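Local coordinates for protein disulfide isomerase (Pseudomonas aeruginosa, PDB 4N30), which probably acts as a DsbA-type thiol-disulfide oxidoreductase of the thioredoxin family, possibly with disulfide isomerase activity, at residues Phe68-Trp79 and Gly201-Ile212; Ala120-Gln131 and Gly142-Asp150. All coordinates share one frame; numbering follows the deposited sequence.

How the contacts relate
After strands 48-49 and 56-62 the chain enters helix 67-81, which starts at the CxxC pattern C66-C69 expected of a thioredoxin-type redox site. Its partner in contact 1, 201-212, comes only near the C terminus, so that contact closes a loop of 121 residues and joins two helices beside the central sheet. Contact 2 falls wholly within that loop: residues 120-131, the end of the long helix 99-131, are met by 142-150 after a ten-residue connection, a local closure in the helical part. The two touch through helix 67-81, where K70 NZ donates to F129 O and the F129 ring packs on C69 and T73.

Contact 1: Phe68-Trp79 and Gly201-Ile212; sequences FCKVYTPRLKRW and GMADETTLLSAI
The backbones come nearest at Y72 and M202, CA atoms 6.2 Å apart, and the short helical segments 68-79 and 205-212 cross at -54° with their axes 12.3 Å apart at closest approach. Y72 reaches across with CG anti to its backbone N (chi1 -173°). Its OH donates to A203 O at 2.6 Å, in the carbonyl plane and on a lone pair. The backbone of M202, at the centre of an inverse gamma turn, lies over one face of the same ring: a CH-pi contact puts M202 CA 3.8 Å from the Y72 centroid. The M202 chain runs back past the tyrosine; CE lies at the F68 ring edge, 3.8 Å from F68 CD1, and M202 SD makes an edge-on Met-aromatic contact 5.2 Å from the F68 centroid. At the other end L208 CD1 sits over the W79 indole, 3.9 Å from the centroid of its six-membered ring, while L209 CD2 and I212 CD1 meet its edge. D204 caps helix 205-212, its OD1 accepting from T207 N at 3.0 Å. The phenol bond ties the loop at A203 to helix 68-79; apolar contacts at ring faces and edges make up the rest, beside strand 185-190.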
loop_
_atom_site.group_PDB
_atom_site.type_symbol
_atom_site.label_atom_id
_atom_site.label_comp_id
_atom_site.label_asym_id
_atom_site.label_seq_id
_atom_site.Cartn_x
_atom_site.Cartn_y
_atom_site.Cartn_z
ATOM N N PHE A 68 6.488 4.655 -10.457
ATOM C CA PHE A 68 6.276 3.197 -10.639
ATOM C C PHE A 68 5.050 2.710 -9.889
ATOM O O PHE A 68 4.218 1.966 -10.409
ATOM C CB PHE A 68 7.563 2.447 -10.200
ATOM C CG PHE A 68 8.804 2.810 -10.968
ATOM C CD1 PHE A 68 8.986 2.364 -12.308
ATOM C CD2 PHE A 68 9.828 3.522 -10.315
ATOM C CE1 PHE A 68 10.205 2.712 -12.982
ATOM C CE2 PHE A 68 11.041 3.796 -10.967
ATOM C CZ PHE A 68 11.227 3.403 -12.272
ATOM N N CYS A 69 4.962 3.164 -8.658
ATOM C CA CYS A 69 3.772 2.801 -7.871
ATOM C C CYS A 69 2.497 3.345 -8.502
ATOM O O CYS A 69 1.465 2.652 -8.424
ATOM C CB CYS A 69 3.938 3.326 -6.462
ATOM S SG CYS A 69 5.238 2.520 -5.511
ATOM N N LYS A 70 2.558 4.557 -9.078
ATOM C CA LYS A 70 1.387 5.051 -9.694
ATOM C C LYS A 70 0.852 4.180 -10.861
ATOM O O LYS A 70 -0.330 3.909 -10.945
ATOM C CB LYS A 70 1.668 6.522 -10.179
ATOM C CG LYS A 70 0.471 7.112 -10.949
ATOM C CD LYS A 70 0.676 8.575 -11.292
ATOM C CE LYS A 70 -0.529 9.082 -11.993
ATOM N NZ LYS A 70 -0.627 10.570 -12.229
ATOM N N VAL A 71 1.737 3.707 -11.714
ATOM C CA VAL A 71 1.196 2.878 -12.813
ATOM C C VAL A 71 0.953 1.431 -12.347
ATOM O O VAL A 71 0.121 0.723 -12.860
ATOM C CB VAL A 71 2.099 2.955 -14.059
ATOM C CG1 VAL A 71 3.498 2.470 -13.719
ATOM C CG2 VAL A 71 1.544 2.164 -15.236
ATOM N N TYR A 72 1.711 0.968 -11.369
ATOM C CA TYR A 72 1.617 -0.450 -11.014
ATOM C C TYR A 72 0.468 -0.730 -10.110
ATOM O O TYR A 72 -0.160 -1.833 -10.242
ATOM C CB TYR A 72 2.943 -0.862 -10.263
ATOM C CG TYR A 72 3.038 -2.309 -9.994
ATOM C CD1 TYR A 72 3.094 -3.251 -11.080
ATOM C CD2 TYR A 72 3.127 -2.780 -8.718
ATOM C CE1 TYR A 72 3.180 -4.611 -10.817
ATOM C CE2 TYR A 72 3.285 -4.158 -8.474
ATOM C CZ TYR A 72 3.314 -5.038 -9.551
ATOM O OH TYR A 72 3.417 -6.401 -9.208
ATOM N N THR A 73 0.116 0.190 -9.188
ATOM C CA THR A 73 -0.873 -0.189 -8.189
ATOM C C THR A 73 -2.269 -0.573 -8.828
ATOM O O THR A 73 -2.817 -1.586 -8.451
ATOM C CB THR A 73 -0.997 0.931 -7.165
ATOM O OG1 THR A 73 0.265 1.117 -6.474
ATOM C CG2 THR A 73 -1.995 0.590 -6.069
ATOM N N PRO A 74 -2.818 0.209 -9.764
ATOM C CA PRO A 74 -4.094 -0.187 -10.352
ATOM C C PRO A 74 -4.008 -1.520 -11.082
ATOM O O PRO A 74 -4.969 -2.334 -11.103
ATOM C CB PRO A 74 -4.454 0.960 -11.277
ATOM C CG PRO A 74 -3.310 1.923 -11.296
ATOM C CD PRO A 74 -2.330 1.537 -10.242
ATOM N N ARG A 75 -2.860 -1.818 -11.676
ATOM C CA ARG A 75 -2.692 -3.052 -12.482
ATOM C C ARG A 75 -2.636 -4.217 -11.481
ATOM O O ARG A 75 -3.268 -5.280 -11.717
ATOM C CB ARG A 75 -1.422 -3.036 -13.322
ATOM C CG ARG A 75 -1.401 -1.912 -14.326
ATOM C CD ARG A 75 -0.129 -1.933 -15.105
ATOM N NE ARG A 75 -0.191 -0.932 -16.127
ATOM C CZ ARG A 75 0.784 -0.747 -16.998
ATOM N NH1 ARG A 75 1.871 -1.541 -16.981
ATOM N NH2 ARG A 75 0.654 0.216 -17.886
ATOM N N LEU A 76 -1.989 -4.035 -10.346
ATOM C CA LEU A 76 -1.960 -5.058 -9.364
ATOM C C LEU A 76 -3.330 -5.321 -8.722
ATOM O O LEU A 76 -3.719 -6.488 -8.489
ATOM C CB LEU A 76 -0.960 -4.659 -8.286
ATOM C CG LEU A 76 -0.696 -5.661 -7.189
ATOM C CD1 LEU A 76 -0.081 -6.930 -7.767
ATOM C CD2 LEU A 76 0.368 -5.047 -6.233
ATOM N N LYS A 77 -4.126 -4.275 -8.473
ATOM C CA LYS A 77 -5.475 -4.455 -7.964
ATOM C C LYS A 77 -6.328 -5.266 -9.013
ATOM O O LYS A 77 -7.100 -6.126 -8.578
ATOM C CB LYS A 77 -6.090 -3.103 -7.715
ATOM C CG LYS A 77 -5.473 -2.361 -6.497
ATOM C CD LYS A 77 -5.969 -0.910 -6.356
ATOM C CE LYS A 77 -7.403 -0.929 -5.966
ATOM N NZ LYS A 77 -8.001 0.413 -6.146
ATOM N N ARG A 78 -6.163 -4.990 -10.297
ATOM C CA ARG A 78 -6.855 -5.768 -11.347
ATOM C C ARG A 78 -6.502 -7.241 -11.207
ATOM O O ARG A 78 -7.368 -8.162 -11.239
ATOM C CB ARG A 78 -6.406 -5.204 -12.694
ATOM C CG ARG A 78 -7.384 -5.537 -13.809
ATOM C CD ARG A 78 -7.165 -4.826 -15.141
ATOM N NE ARG A 78 -6.726 -5.824 -16.116
ATOM C CZ ARG A 78 -7.099 -7.097 -16.066
ATOM N NH1 ARG A 78 -7.963 -7.475 -15.141
ATOM N NH2 ARG A 78 -6.638 -7.983 -16.942
ATOM N N TRP A 79 -5.212 -7.499 -11.071
ATOM C CA TRP A 79 -4.771 -8.869 -10.969
ATOM C C TRP A 79 -5.419 -9.523 -9.753
ATOM O O TRP A 79 -5.873 -10.704 -9.809
ATOM C CB TRP A 79 -3.231 -8.952 -11.023
ATOM C CG TRP A 79 -2.738 -10.361 -11.112
ATOM C CD1 TRP A 79 -2.378 -11.001 -12.308
ATOM C CD2 TRP A 79 -2.388 -11.282 -10.054
ATOM N NE1 TRP A 79 -1.899 -12.246 -11.980
ATOM C CE2 TRP A 79 -1.914 -12.491 -10.673
ATOM C CE3 TRP A 79 -2.504 -11.254 -8.669
ATOM C CZ2 TRP A 79 -1.531 -13.606 -9.975
ATOM C CZ3 TRP A 79 -2.107 -12.372 -7.935
ATOM C CH2 TRP A 79 -1.652 -13.533 -8.565
ATOM N N GLY A 201 10.364 -4.442 -7.562
ATOM C CA GLY A 201 9.911 -3.944 -8.896
ATOM C C GLY A 201 8.481 -4.263 -9.194
ATOM O O GLY A 201 7.673 -4.745 -8.356
ATOM N N MET A 202 8.117 -3.790 -10.388
ATOM C CA MET A 202 6.788 -3.953 -10.971
ATOM C C MET A 202 6.555 -5.357 -11.466
ATOM O O MET A 202 6.450 -5.603 -12.709
ATOM C CB MET A 202 6.455 -2.896 -12.035
ATOM C CG MET A 202 6.543 -1.477 -11.459
ATOM S SD MET A 202 6.134 -0.225 -12.730
ATOM C CE MET A 202 7.311 -0.596 -13.970
ATOM N N ALA A 203 6.360 -6.309 -10.568
ATOM C CA ALA A 203 6.261 -7.732 -10.948
ATOM C C ALA A 203 5.057 -7.953 -11.861
ATOM O O ALA A 203 3.914 -7.673 -11.466
ATOM C CB ALA A 203 6.116 -8.557 -9.672
ATOM N N ASP A 204 5.317 -8.621 -13.011
ATOM C CA ASP A 204 4.318 -8.982 -13.987
ATOM C C ASP A 204 3.659 -10.298 -13.626
ATOM O O ASP A 204 3.920 -10.879 -12.558
ATOM C CB ASP A 204 4.876 -9.044 -15.435
ATOM C CG ASP A 204 5.904 -10.044 -15.635
ATOM O OD1 ASP A 204 5.991 -11.059 -14.957
ATOM O OD2 ASP A 204 6.816 -9.848 -16.487
ATOM N N GLU A 205 2.666 -10.736 -14.378
ATOM C CA GLU A 205 1.926 -11.911 -13.927
ATOM C C GLU A 205 2.833 -13.114 -13.824
ATOM O O GLU A 205 2.595 -13.927 -12.913
ATOM C CB GLU A 205 0.719 -12.218 -14.797
ATOM C CG GLU A 205 1.031 -12.583 -16.229
ATOM C CD GLU A 205 -0.234 -12.738 -17.102
ATOM O OE1 GLU A 205 -1.423 -12.675 -16.589
ATOM O OE2 GLU A 205 -0.021 -12.972 -18.322
ATOM N N THR A 206 3.827 -13.274 -14.700
ATOM C CA THR A 206 4.697 -14.438 -14.673
ATOM C C THR A 206 5.505 -14.469 -13.359
ATOM O O THR A 206 5.764 -15.501 -12.731
ATOM C CB THR A 206 5.622 -14.467 -15.844
ATOM O OG1 THR A 206 4.771 -14.346 -17.003
ATOM C CG2 THR A 206 6.494 -15.743 -15.848
ATOM N N THR A 207 6.011 -13.289 -12.981
ATOM C CA THR A 207 6.723 -13.090 -11.741
ATOM C C THR A 207 5.825 -13.444 -10.535
ATOM O O THR A 207 6.272 -14.171 -9.616
ATOM C CB THR A 207 7.317 -11.688 -11.692
ATOM O OG1 THR A 207 8.198 -11.562 -12.844
ATOM C CG2 THR A 207 8.091 -11.515 -10.388
ATOM N N LEU A 208 4.598 -12.960 -10.501
ATOM C CA LEU A 208 3.729 -13.238 -9.400
ATOM C C LEU A 208 3.446 -14.745 -9.311
ATOM O O LEU A 208 3.470 -15.342 -8.232
ATOM C CB LEU A 208 2.399 -12.481 -9.530
ATOM C CG LEU A 208 2.534 -10.956 -9.402
ATOM C CD1 LEU A 208 1.203 -10.293 -9.633
ATOM C CD2 LEU A 208 3.103 -10.491 -8.090
ATOM N N LEU A 209 3.080 -15.335 -10.449
ATOM C CA LEU A 209 2.752 -16.787 -10.454
ATOM C C LEU A 209 3.918 -17.591 -10.032
ATOM O O LEU A 209 3.807 -18.606 -9.316
ATOM C CB LEU A 209 2.302 -17.249 -11.867
ATOM C CG LEU A 209 0.943 -16.676 -12.298
ATOM C CD1 LEU A 209 0.709 -16.941 -13.786
ATOM C CD2 LEU A 209 -0.151 -17.233 -11.400
ATOM N N SER A 210 5.120 -17.265 -10.574
ATOM C CA SER A 210 6.293 -18.040 -10.184
ATOM C C SER A 210 6.740 -17.859 -8.743
ATOM O O SER A 210 7.252 -18.783 -8.128
ATOM C CB SER A 210 7.462 -17.846 -11.164
ATOM O OG SER A 210 7.953 -16.532 -11.217
ATOM N N ALA A 211 6.488 -16.682 -8.200
ATOM C CA ALA A 211 6.777 -16.471 -6.740
ATOM C C ALA A 211 5.825 -17.306 -5.905
ATOM O O ALA A 211 6.304 -17.865 -4.909
ATOM C CB ALA A 211 6.552 -14.962 -6.450
ATOM N N ILE A 212 4.532 -17.343 -6.293
ATOM C CA ILE A 212 3.598 -18.143 -5.446
ATOM C C ILE A 212 3.966 -19.646 -5.603
ATOM O O ILE A 212 3.915 -20.415 -4.650
ATOM C CB ILE A 212 2.140 -17.801 -5.821
ATOM C CG1 ILE A 212 1.851 -16.379 -5.293
ATOM C CG2 ILE A 212 1.175 -18.819 -5.170
ATOM C CD1 ILE A 212 0.544 -15.848 -5.853
#

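Contact 2: Ala120-Gln131 and Gly142-Asp150; sequences AFWSAIDAIFAQ and GTLDFPELD
Q131 and the backbone of D145 are joined by a pair of hydrogen bonds that use both ends of the side-chain amide. D145 N donates to Q131 OE1 at 2.8 Å, in the carbonyl plane and on a lone pair, with an N-H...O angle of 162°. In return Q131 NE2 donates a hydrogen bond to D145 O at 3.0 Å; here the acceptor lies close to the amide plane of Q131, whereas the donor is tilted 18° from the carbonyl plane of D145. Two bonds to one residue fix the rotation of the amide, and both the N-H and the C=O of D145 are met by it. The glutamine chain is extended beyond CG, which carries the amide from the last turn to the loop.

Next to this pair L144 turns its CD1 into the helix surface. That methyl lies 3.6 Å from I128 CG1 and 3.9 Å from A127 CB, and it also touches Q131 OE1, packing apolar carbon beside the polar grip. One residue beyond D145, F146 has CG anti to the backbone N (chi1 -170°), and its ring turns an edge to the helix: A120 O and A124 CB stand at that edge, A124 CB 3.9 Å from F146 CE2, while S123 CB approaches F146 CZ obliquely at 3.6 Å. L149 CG covers one face of the ring from within the type I turn F146-L149, and L149 CD2 continues the contact to A120 CB. Small residues A120, S123, A124 and A127 thus form a helix surface that the loop side chains pack against closely. The loop leading to helix 151-160, begun by the N-cap D150, runs back along helix 99-131 within the helical domain inserted into the thioredoxin fold, as in DsbA relatives.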
loop_
_atom_site.group_PDB
_atom_site.type_symbol
_atom_site.label_atom_id
_atom_site.label_comp_id
_atom_site.label_asym_id
_atom_site.label_seq_id
_atom_site.Cartn_x
_atom_site.Cartn_y
_atom_site.Cartn_z
ATOM N N ALA A 120 -12.590 4.068 1.477
ATOM C CA ALA A 120 -12.008 5.413 1.494
ATOM C C ALA A 120 -10.479 5.389 1.322
ATOM O O ALA A 120 -9.950 6.285 0.656
ATOM C CB ALA A 120 -12.391 6.190 2.784
ATOM N N PHE A 121 -9.847 4.430 1.954
ATOM C CA PHE A 121 -8.419 4.318 1.872
ATOM C C PHE A 121 -7.968 4.120 0.416
ATOM O O PHE A 121 -7.128 4.900 -0.092
ATOM C CB PHE A 121 -7.935 3.142 2.740
ATOM C CG PHE A 121 -6.471 2.841 2.619
ATOM C CD1 PHE A 121 -5.623 3.429 3.529
ATOM C CD2 PHE A 121 -5.933 1.978 1.677
ATOM C CE1 PHE A 121 -4.251 3.167 3.526
ATOM C CE2 PHE A 121 -4.556 1.706 1.682
ATOM C CZ PHE A 121 -3.727 2.339 2.585
ATOM N N TRP A 122 -8.560 3.182 -0.285
ATOM C CA TRP A 122 -8.141 2.930 -1.654
ATOM C C TRP A 122 -8.613 3.986 -2.622
ATOM O O TRP A 122 -7.873 4.293 -3.545
ATOM C CB TRP A 122 -8.587 1.508 -2.080
ATOM C CG TRP A 122 -7.821 0.465 -1.363
ATOM C CD1 TRP A 122 -8.236 -0.273 -0.255
ATOM C CD2 TRP A 122 -6.498 0.007 -1.651
ATOM N NE1 TRP A 122 -7.241 -1.118 0.182
ATOM C CE2 TRP A 122 -6.163 -1.010 -0.669
ATOM C CE3 TRP A 122 -5.510 0.335 -2.648
ATOM C CZ2 TRP A 122 -4.926 -1.617 -0.654
ATOM C CZ3 TRP A 122 -4.283 -0.330 -2.639
ATOM C CH2 TRP A 122 -4.000 -1.295 -1.623
ATOM N N SER A 123 -9.737 4.622 -2.336
ATOM C CA SER A 123 -10.139 5.762 -3.125
ATOM C C SER A 123 -9.194 6.929 -2.931
ATOM O O SER A 123 -8.897 7.638 -3.907
ATOM C CB SER A 123 -11.590 6.185 -2.834
ATOM O OG SER A 123 -12.463 5.204 -3.320
ATOM N N ALA A 124 -8.660 7.106 -1.736
ATOM C CA ALA A 124 -7.742 8.245 -1.445
ATOM C C ALA A 124 -6.432 7.933 -2.158
ATOM O O ALA A 124 -5.726 8.865 -2.622
ATOM C CB ALA A 124 -7.540 8.466 0.028
ATOM N N ILE A 125 -5.984 6.657 -2.154
ATOM C CA ILE A 125 -4.758 6.294 -2.922
ATOM C C ILE A 125 -4.903 6.707 -4.399
ATOM O O ILE A 125 -4.015 7.359 -5.014
ATOM C CB ILE A 125 -4.491 4.784 -2.787
ATOM C CG1 ILE A 125 -3.934 4.500 -1.381
ATOM C CG2 ILE A 125 -3.461 4.314 -3.888
ATOM C CD1 ILE A 125 -3.671 3.090 -1.031
ATOM N N ASP A 126 -6.044 6.354 -5.033
ATOM C CA ASP A 126 -6.283 6.755 -6.433
ATOM C C ASP A 126 -6.310 8.246 -6.590
ATOM O O ASP A 126 -5.747 8.833 -7.542
ATOM C CB ASP A 126 -7.627 6.182 -6.955
ATOM C CG ASP A 126 -7.598 4.682 -7.172
ATOM O OD1 ASP A 126 -6.522 4.131 -7.251
ATOM O OD2 ASP A 126 -8.741 4.102 -7.186
ATOM N N ALA A 127 -7.021 8.901 -5.691
ATOM C CA ALA A 127 -7.147 10.357 -5.831
ATOM C C ALA A 127 -5.787 11.022 -5.718
ATOM O O ALA A 127 -5.504 11.989 -6.455
ATOM C CB ALA A 127 -8.080 10.891 -4.724
ATOM N N ILE A 128 -4.935 10.585 -4.805
ATOM C CA ILE A 128 -3.600 11.173 -4.606
ATOM C C ILE A 128 -2.759 10.875 -5.813
ATOM O O ILE A 128 -2.062 11.788 -6.361
ATOM C CB ILE A 128 -2.943 10.726 -3.287
ATOM C CG1 ILE A 128 -3.725 11.323 -2.151
ATOM C CG2 ILE A 128 -1.459 11.160 -3.281
ATOM C CD1 ILE A 128 -3.315 10.704 -0.806
ATOM N N PHE A 129 -2.815 9.654 -6.341
ATOM C CA PHE A 129 -2.012 9.391 -7.550
ATOM C C PHE A 129 -2.509 10.264 -8.726
ATOM O O PHE A 129 -1.682 10.676 -9.552
ATOM C CB PHE A 129 -2.123 7.878 -7.962
ATOM C CG PHE A 129 -1.157 6.970 -7.268
ATOM C CD1 PHE A 129 0.184 7.293 -7.152
ATOM C CD2 PHE A 129 -1.583 5.735 -6.794
ATOM C CE1 PHE A 129 1.093 6.437 -6.519
ATOM C CE2 PHE A 129 -0.678 4.865 -6.165
ATOM C CZ PHE A 129 0.659 5.253 -6.031
ATOM N N ALA A 130 -3.787 10.540 -8.794
ATOM C CA ALA A 130 -4.300 11.408 -9.904
ATOM C C ALA A 130 -3.977 12.839 -9.658
ATOM O O ALA A 130 -3.681 13.534 -10.640
ATOM C CB ALA A 130 -5.834 11.265 -9.971
ATOM N N GLN A 131 -3.994 13.333 -8.453
ATOM C CA GLN A 131 -3.925 14.761 -8.180
ATOM C C GLN A 131 -2.530 15.280 -7.899
ATOM O O GLN A 131 -2.310 16.465 -8.084
ATOM C CB GLN A 131 -4.891 15.089 -7.013
ATOM C CG GLN A 131 -6.372 14.894 -7.423
ATOM C CD GLN A 131 -7.275 15.156 -6.298
ATOM O OE1 GLN A 131 -7.022 15.997 -5.440
ATOM N NE2 GLN A 131 -8.365 14.400 -6.307
ATOM N N GLY A 142 -0.740 21.073 -0.799
ATOM C CA GLY A 142 -0.899 19.936 0.121
ATOM C C GLY A 142 -2.355 19.441 0.227
ATOM O O GLY A 142 -2.683 18.579 1.124
ATOM N N THR A 143 -3.252 19.906 -0.671
ATOM C CA THR A 143 -4.688 19.714 -0.449
ATOM C C THR A 143 -5.210 18.653 -1.347
ATOM O O THR A 143 -4.945 18.644 -2.575
ATOM C CB THR A 143 -5.412 21.069 -0.745
ATOM O OG1 THR A 143 -4.909 22.079 0.122
ATOM C CG2 THR A 143 -6.916 20.923 -0.663
ATOM N N LEU A 144 -5.938 17.696 -0.796
ATOM C CA LEU A 144 -6.585 16.647 -1.600
ATOM C C LEU A 144 -7.996 17.043 -1.941
ATOM O O LEU A 144 -8.739 17.445 -1.007
ATOM C CB LEU A 144 -6.583 15.308 -0.779
ATOM C CG LEU A 144 -7.205 14.137 -1.538
ATOM C CD1 LEU A 144 -6.313 13.786 -2.715
ATOM C CD2 LEU A 144 -7.128 12.950 -0.551
ATOM N N ASP A 145 -8.424 16.957 -3.207
ATOM C CA ASP A 145 -9.838 17.188 -3.570
ATOM C C ASP A 145 -10.576 15.881 -3.463
ATOM O O ASP A 145 -10.483 15.010 -4.321
ATOM C CB ASP A 145 -9.858 17.645 -5.051
ATOM C CG ASP A 145 -11.196 18.153 -5.484
ATOM O OD1 ASP A 145 -12.177 18.056 -4.712
ATOM O OD2 ASP A 145 -11.269 18.639 -6.618
ATOM N N PHE A 146 -11.280 15.684 -2.369
ATOM C CA PHE A 146 -11.966 14.381 -2.190
ATOM C C PHE A 146 -13.211 14.715 -1.419
ATOM O O PHE A 146 -13.264 14.499 -0.199
ATOM C CB PHE A 146 -11.054 13.392 -1.386
ATOM C CG PHE A 146 -11.567 11.914 -1.355
ATOM C CD1 PHE A 146 -12.886 11.569 -1.711
ATOM C CD2 PHE A 146 -10.752 10.894 -0.871
ATOM C CE1 PHE A 146 -13.322 10.208 -1.696
ATOM C CE2 PHE A 146 -11.192 9.561 -0.831
ATOM C CZ PHE A 146 -12.487 9.226 -1.223
ATOM N N PRO A 147 -14.221 15.262 -2.113
ATOM C CA PRO A 147 -15.359 15.881 -1.357
ATOM C C PRO A 147 -16.291 14.920 -0.674
ATOM O O PRO A 147 -17.091 15.387 0.139
ATOM C CB PRO A 147 -16.083 16.760 -2.407
ATOM C CG PRO A 147 -15.796 16.045 -3.689
ATOM C CD PRO A 147 -14.422 15.380 -3.584
ATOM N N GLU A 148 -16.174 13.645 -0.957
ATOM C CA GLU A 148 -16.968 12.656 -0.170
ATOM C C GLU A 148 -16.427 12.492 1.253
ATOM O O GLU A 148 -17.176 11.994 2.143
ATOM C CB GLU A 148 -16.953 11.321 -0.882
ATOM C CG GLU A 148 -17.731 11.380 -2.223
ATOM C CD GLU A 148 -16.915 12.027 -3.343
ATOM O OE1 GLU A 148 -15.668 12.090 -3.224
ATOM O OE2 GLU A 148 -17.532 12.468 -4.342
ATOM N N LEU A 149 -15.194 12.935 1.517
ATOM C CA LEU A 149 -14.654 12.940 2.855
ATOM C C LEU A 149 -14.813 14.302 3.456
ATOM O O LEU A 149 -15.034 15.283 2.748
ATOM C CB LEU A 149 -13.171 12.531 2.845
ATOM C CG LEU A 149 -12.907 11.047 2.473
ATOM C CD1 LEU A 149 -11.559 10.614 3.038
ATOM C CD2 LEU A 149 -13.948 10.090 3.055
ATOM N N ASP A 150 -14.618 14.331 4.783
ATOM C CA ASP A 150 -14.616 15.611 5.522
ATOM C C ASP A 150 -13.191 16.137 5.435
ATOM O O ASP A 150 -12.261 15.640 6.104
ATOM C CB ASP A 150 -15.090 15.276 6.925
ATOM C CG ASP A 150 -15.063 16.458 7.834
ATOM O OD1 ASP A 150 -15.667 16.284 8.939
ATOM O OD2 ASP A 150 -14.464 17.509 7.569
#